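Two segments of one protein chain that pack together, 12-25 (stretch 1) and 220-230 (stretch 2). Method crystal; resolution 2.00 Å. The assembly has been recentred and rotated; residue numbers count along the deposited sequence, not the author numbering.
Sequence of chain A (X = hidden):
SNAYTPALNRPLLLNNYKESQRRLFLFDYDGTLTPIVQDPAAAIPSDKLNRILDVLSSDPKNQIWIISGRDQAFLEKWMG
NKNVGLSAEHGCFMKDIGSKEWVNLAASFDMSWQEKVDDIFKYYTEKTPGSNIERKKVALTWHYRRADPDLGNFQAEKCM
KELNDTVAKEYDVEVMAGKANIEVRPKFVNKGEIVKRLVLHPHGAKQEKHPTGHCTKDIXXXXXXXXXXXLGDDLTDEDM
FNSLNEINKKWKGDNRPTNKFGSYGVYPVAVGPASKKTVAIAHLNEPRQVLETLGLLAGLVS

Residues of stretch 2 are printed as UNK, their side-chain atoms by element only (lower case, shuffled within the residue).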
# COMPACT_ATOMS: atom_id res chain seq x y z
N LEU A 12 8.91 -14.79 -15.47
CA LEU A 12 8.53 -13.68 -16.34
C LEU A 12 8.84 -12.34 -15.65
O LEU A 12 9.37 -11.42 -16.28
CB LEU A 12 7.05 -13.74 -16.72
CG LEU A 12 6.48 -12.50 -17.43
CD1 LEU A 12 7.25 -12.20 -18.70
CD2 LEU A 12 4.99 -12.63 -17.74
N LEU A 13 8.50 -12.24 -14.37
CA LEU A 13 8.75 -10.99 -13.64
C LEU A 13 10.24 -10.67 -13.71
O LEU A 13 10.64 -9.53 -14.01
CB LEU A 13 8.29 -11.09 -12.18
CG LEU A 13 8.38 -9.78 -11.40
CD1 LEU A 13 7.34 -8.77 -11.91
CD2 LEU A 13 8.20 -10.02 -9.93
N LEU A 14 11.06 -11.71 -13.49
CA LEU A 14 12.51 -11.57 -13.52
C LEU A 14 12.98 -11.13 -14.90
O LEU A 14 13.82 -10.24 -15.03
CB LEU A 14 13.17 -12.90 -13.13
CG LEU A 14 14.71 -12.98 -13.09
CD1 LEU A 14 15.30 -11.96 -12.12
CD2 LEU A 14 15.15 -14.39 -12.72
N ASN A 15 12.42 -11.74 -15.95
CA ASN A 15 12.80 -11.37 -17.30
C ASN A 15 12.45 -9.94 -17.65
O ASN A 15 13.24 -9.23 -18.27
CB ASN A 15 12.17 -12.34 -18.31
CG ASN A 15 12.88 -13.68 -18.32
OD1 ASN A 15 14.08 -13.75 -18.03
ND2 ASN A 15 12.15 -14.75 -18.64
N ASN A 16 11.26 -9.50 -17.25
CA ASN A 16 10.84 -8.14 -17.54
C ASN A 16 11.73 -7.16 -16.76
O ASN A 16 12.10 -6.10 -17.27
CB ASN A 16 9.37 -7.93 -17.18
CG ASN A 16 8.74 -6.72 -17.88
OD1 ASN A 16 8.14 -6.85 -18.93
ND2 ASN A 16 8.93 -5.55 -17.32
N TYR A 17 12.08 -7.54 -15.53
CA TYR A 17 12.96 -6.74 -14.67
C TYR A 17 14.31 -6.51 -15.32
O TYR A 17 14.74 -5.37 -15.47
CB TYR A 17 13.18 -7.42 -13.31
CG TYR A 17 14.19 -6.70 -12.40
CD1 TYR A 17 13.80 -5.62 -11.62
CD2 TYR A 17 15.51 -7.13 -12.30
CE1 TYR A 17 14.70 -4.98 -10.78
CE2 TYR A 17 16.43 -6.48 -11.46
CZ TYR A 17 16.01 -5.40 -10.71
OH TYR A 17 16.89 -4.74 -9.88
N LYS A 18 14.96 -7.58 -15.74
CA LYS A 18 16.30 -7.47 -16.31
C LYS A 18 16.29 -6.80 -17.69
O LYS A 18 17.30 -6.22 -18.11
CB LYS A 18 16.96 -8.85 -16.33
CG LYS A 18 17.11 -9.38 -14.90
CD LYS A 18 17.77 -10.75 -14.79
CE LYS A 18 19.04 -10.68 -13.91
NZ LYS A 18 18.89 -9.84 -12.65
N GLU A 19 15.17 -6.85 -18.39
CA GLU A 19 15.05 -6.18 -19.68
C GLU A 19 14.86 -4.67 -19.55
O GLU A 19 15.30 -3.90 -20.41
CB GLU A 19 13.89 -6.78 -20.49
CG GLU A 19 14.22 -7.00 -21.96
CD GLU A 19 15.12 -8.20 -22.19
OE1 GLU A 19 15.36 -8.97 -21.23
OE2 GLU A 19 15.60 -8.37 -23.33
N SER A 20 14.20 -4.25 -18.47
CA SER A 20 13.77 -2.86 -18.30
C SER A 20 14.86 -1.89 -17.81
O SER A 20 15.84 -2.29 -17.19
CB SER A 20 12.60 -2.82 -17.33
OG SER A 20 13.02 -3.28 -16.05
N GLN A 21 14.65 -0.60 -18.09
CA GLN A 21 15.62 0.44 -17.76
C GLN A 21 15.16 1.34 -16.61
O GLN A 21 15.98 1.85 -15.85
CB GLN A 21 15.91 1.33 -18.97
CG GLN A 21 16.61 0.65 -20.12
CD GLN A 21 16.91 1.63 -21.24
OE1 GLN A 21 17.59 2.64 -21.03
NE2 GLN A 21 16.39 1.36 -22.44
N ARG A 22 13.85 1.55 -16.49
CA ARG A 22 13.30 2.49 -15.50
C ARG A 22 12.28 1.78 -14.62
O ARG A 22 11.09 1.71 -14.94
CB ARG A 22 12.69 3.70 -16.19
CG ARG A 22 13.71 4.51 -16.98
CD ARG A 22 13.06 5.52 -17.89
NE ARG A 22 12.21 4.88 -18.90
CZ ARG A 22 12.67 4.38 -20.05
NH1 ARG A 22 13.96 4.44 -20.34
NH2 ARG A 22 11.82 3.82 -20.90
N ARG A 23 12.76 1.28 -13.49
CA ARG A 23 11.95 0.41 -12.67
C ARG A 23 11.35 1.16 -11.50
O ARG A 23 12.04 1.95 -10.84
CB ARG A 23 12.83 -0.74 -12.21
CG ARG A 23 13.61 -1.34 -13.38
CD ARG A 23 14.19 -2.66 -13.00
NE ARG A 23 15.14 -3.20 -13.98
CZ ARG A 23 16.45 -3.27 -13.79
NH1 ARG A 23 16.99 -2.79 -12.68
NH2 ARG A 23 17.23 -3.80 -14.73
N LEU A 24 10.08 0.91 -11.22
CA LEU A 24 9.41 1.53 -10.08
C LEU A 24 8.74 0.47 -9.21
O LEU A 24 7.81 -0.23 -9.65
CB LEU A 24 8.37 2.55 -10.56
CG LEU A 24 7.53 3.27 -9.52
CD1 LEU A 24 8.38 4.15 -8.60
CD2 LEU A 24 6.45 4.11 -10.21
N PHE A 25 9.23 0.36 -7.99
CA PHE A 25 8.68 -0.55 -7.00
C PHE A 25 7.74 0.19 -6.05
O PHE A 25 8.11 1.23 -5.47
CB PHE A 25 9.80 -1.23 -6.20
CG PHE A 25 10.68 -2.13 -7.04
CD1 PHE A 25 10.34 -3.46 -7.24
CD2 PHE A 25 11.82 -1.63 -7.67
CE1 PHE A 25 11.14 -4.28 -8.03
CE2 PHE A 25 12.62 -2.45 -8.46
CZ PHE A 25 12.28 -3.78 -8.63
N UNK A 220 6.21 11.62 -21.40
CA UNK A 220 7.01 11.12 -22.52
C UNK A 220 7.58 9.74 -22.23
O UNK A 220 8.23 9.54 -21.20
c UNK A 220 8.14 12.17 -22.65
c UNK A 220 8.03 13.03 -21.44
c UNK A 220 6.61 12.98 -21.00
N UNK A 221 7.37 8.82 -23.16
CA UNK A 221 7.64 7.40 -22.96
C UNK A 221 9.05 7.05 -22.48
O UNK A 221 9.21 6.14 -21.66
c UNK A 221 5.55 6.17 -26.01
c UNK A 221 7.65 5.12 -24.08
c UNK A 221 5.90 6.83 -24.68
c UNK A 221 7.35 6.61 -24.25
N UNK A 222 10.07 7.76 -22.96
CA UNK A 222 11.44 7.51 -22.52
C UNK A 222 11.68 7.80 -21.05
O UNK A 222 12.67 7.35 -20.49
o UNK A 222 12.70 10.09 -25.99
c UNK A 222 12.44 8.32 -23.36
o UNK A 222 13.76 11.10 -24.35
c UNK A 222 11.94 9.68 -23.78
c UNK A 222 12.87 10.34 -24.78
N UNK A 223 10.79 8.57 -20.43
CA UNK A 223 10.99 8.96 -19.04
C UNK A 223 10.02 8.22 -18.12
O UNK A 223 10.16 8.26 -16.90
c UNK A 223 11.88 11.30 -19.61
o UNK A 223 12.51 13.57 -20.00
c UNK A 223 10.82 10.48 -18.87
c UNK A 223 11.68 12.81 -19.46
o UNK A 223 10.68 13.23 -18.84
N UNK A 224 9.05 7.52 -18.71
CA UNK A 224 8.09 6.75 -17.92
C UNK A 224 8.72 5.45 -17.42
O UNK A 224 9.62 4.91 -18.06
c UNK A 224 5.94 7.65 -19.03
c UNK A 224 5.40 8.24 -17.74
c UNK A 224 4.80 7.28 -19.96
c UNK A 224 6.83 6.44 -18.73
N UNK A 225 8.24 4.94 -16.27
CA UNK A 225 8.69 3.61 -15.86
C UNK A 225 8.33 2.58 -16.92
O UNK A 225 7.30 2.73 -17.58
c UNK A 225 7.21 5.48 -15.37
c UNK A 225 7.44 4.71 -14.11
c UNK A 225 7.91 3.35 -14.56
N UNK A 226 9.17 1.57 -17.13
CA UNK A 226 8.83 0.51 -18.07
C UNK A 226 8.70 -0.81 -17.33
O UNK A 226 8.49 -1.86 -17.94
o UNK A 226 11.49 0.35 -17.41
c UNK A 226 11.29 0.23 -18.64
c UNK A 226 9.88 0.42 -19.18
o UNK A 226 12.20 -0.03 -19.45
N UNK A 227 8.81 -0.74 -16.01
CA UNK A 227 8.64 -1.88 -15.12
C UNK A 227 8.07 -1.36 -13.80
O UNK A 227 8.70 -0.54 -13.13
c UNK A 227 9.74 -5.97 -12.23
c UNK A 227 9.98 -3.60 -12.58
c UNK A 227 9.73 -5.05 -14.45
c UNK A 227 9.89 -3.77 -13.95
c UNK A 227 9.98 -2.59 -14.87
c UNK A 227 9.65 -6.15 -13.60
c UNK A 227 9.91 -4.69 -11.72
N UNK A 228 6.88 -1.83 -13.45
CA UNK A 228 6.25 -1.43 -12.20
C UNK A 228 5.80 -2.66 -11.43
O UNK A 228 4.98 -3.45 -11.92
c UNK A 228 5.24 0.37 -15.70
c UNK A 228 5.06 -0.49 -12.47
s UNK A 228 4.48 1.41 -14.44
c UNK A 228 5.44 0.90 -12.99
N UNK A 229 6.34 -2.84 -10.23
CA UNK A 229 5.93 -3.96 -9.39
C UNK A 229 5.28 -3.42 -8.13
O UNK A 229 5.90 -2.66 -7.37
c UNK A 229 7.11 -4.87 -9.04
c UNK A 229 5.74 -6.91 -8.52
c UNK A 229 8.11 -6.74 -7.67
c UNK A 229 6.83 -5.96 -8.01
N UNK A 230 4.04 -3.81 -7.92
CA UNK A 230 3.25 -3.28 -6.82
C UNK A 230 2.67 -4.41 -5.99
O UNK A 230 1.99 -5.29 -6.53
s UNK A 230 0.98 -1.71 -6.14
c UNK A 230 2.13 -2.39 -7.36

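Position 220 carries three side-chain carbons that close a ring onto the backbone N, and nothing of stretch 1 is within reach: P220. Its carbonyl accepts the backbone N of position 223 at 2.8 Å, helping to start a turn. Position 221 has four carbons, forked at the first, with one arm two carbons long; this is I221, whose side chain ends away from stretch 1. Position 222 has three carbons, the third bearing two oxygens, and so is E222. Its carboxylate leads out to the exterior, as suits a charged group, while its backbone O lies over one face of the R22 guanidinium. Position 223 repeats that pattern of atoms and so is E223, whose CA-to-CB bond points away from stretch 1.

Position 224 shows four carbons forked at the second, directed away from stretch 1: L224. Its backbone is what matters here, since R22 NE donates to L224 O at 2.7 Å, nearly straight.

At 225, three carbons again close onto N, giving P225. A proline has no amide hydrogen to offer, and here its ring supplies an apolar surface instead, with CG 4.1 Å from L24 CD2; its CA makes a CA-H...O contact with R22 O at 3.2 Å.

Position 226 has two carbons, the second carrying two oxygens, and points toward stretch 1: D226. This short carboxylate takes two backbone amides just past the helix, Q21 N to OD2 of D226 at 2.9 Å and R22 N to OD1 of D226 at 2.8 Å, while D226 N donates back to R22 O at 2.9 Å.

Position 227 is one carbon followed by a six-carbon ring with no heteroatom, F227. The ring is buried against the helix: Y17 turns its edge to one face, L13 CD1 lies 3.7 Å from F227 CZ, and N16 ND2 approaches the ring edge, 3.0 Å from F227 CD1.

Position 228, an unbranched chain of two carbons, sulfur and carbon, is M228. It shares a sheet face with L24, whose CB lies 4.1 Å from M228 CG. Position 229 has four carbons forked at the second; L229 brings CD2 to 3.9 Å from F25 CE1 and 4.0 Å from L13 CD2, filling apolar space. Position 230, one carbon and one sulfur, is C230, directed away from stretch 1.

The contact joins two parallel strands, with L24 N bonded to F227 O at 2.8 Å and L229 N to L24 O at 3.1 Å. D226 secures the approach to the strand, while F227 and L229 pack with F25 and the helix.

Stretch 2, residues 220-230: PIEELPDFMLC
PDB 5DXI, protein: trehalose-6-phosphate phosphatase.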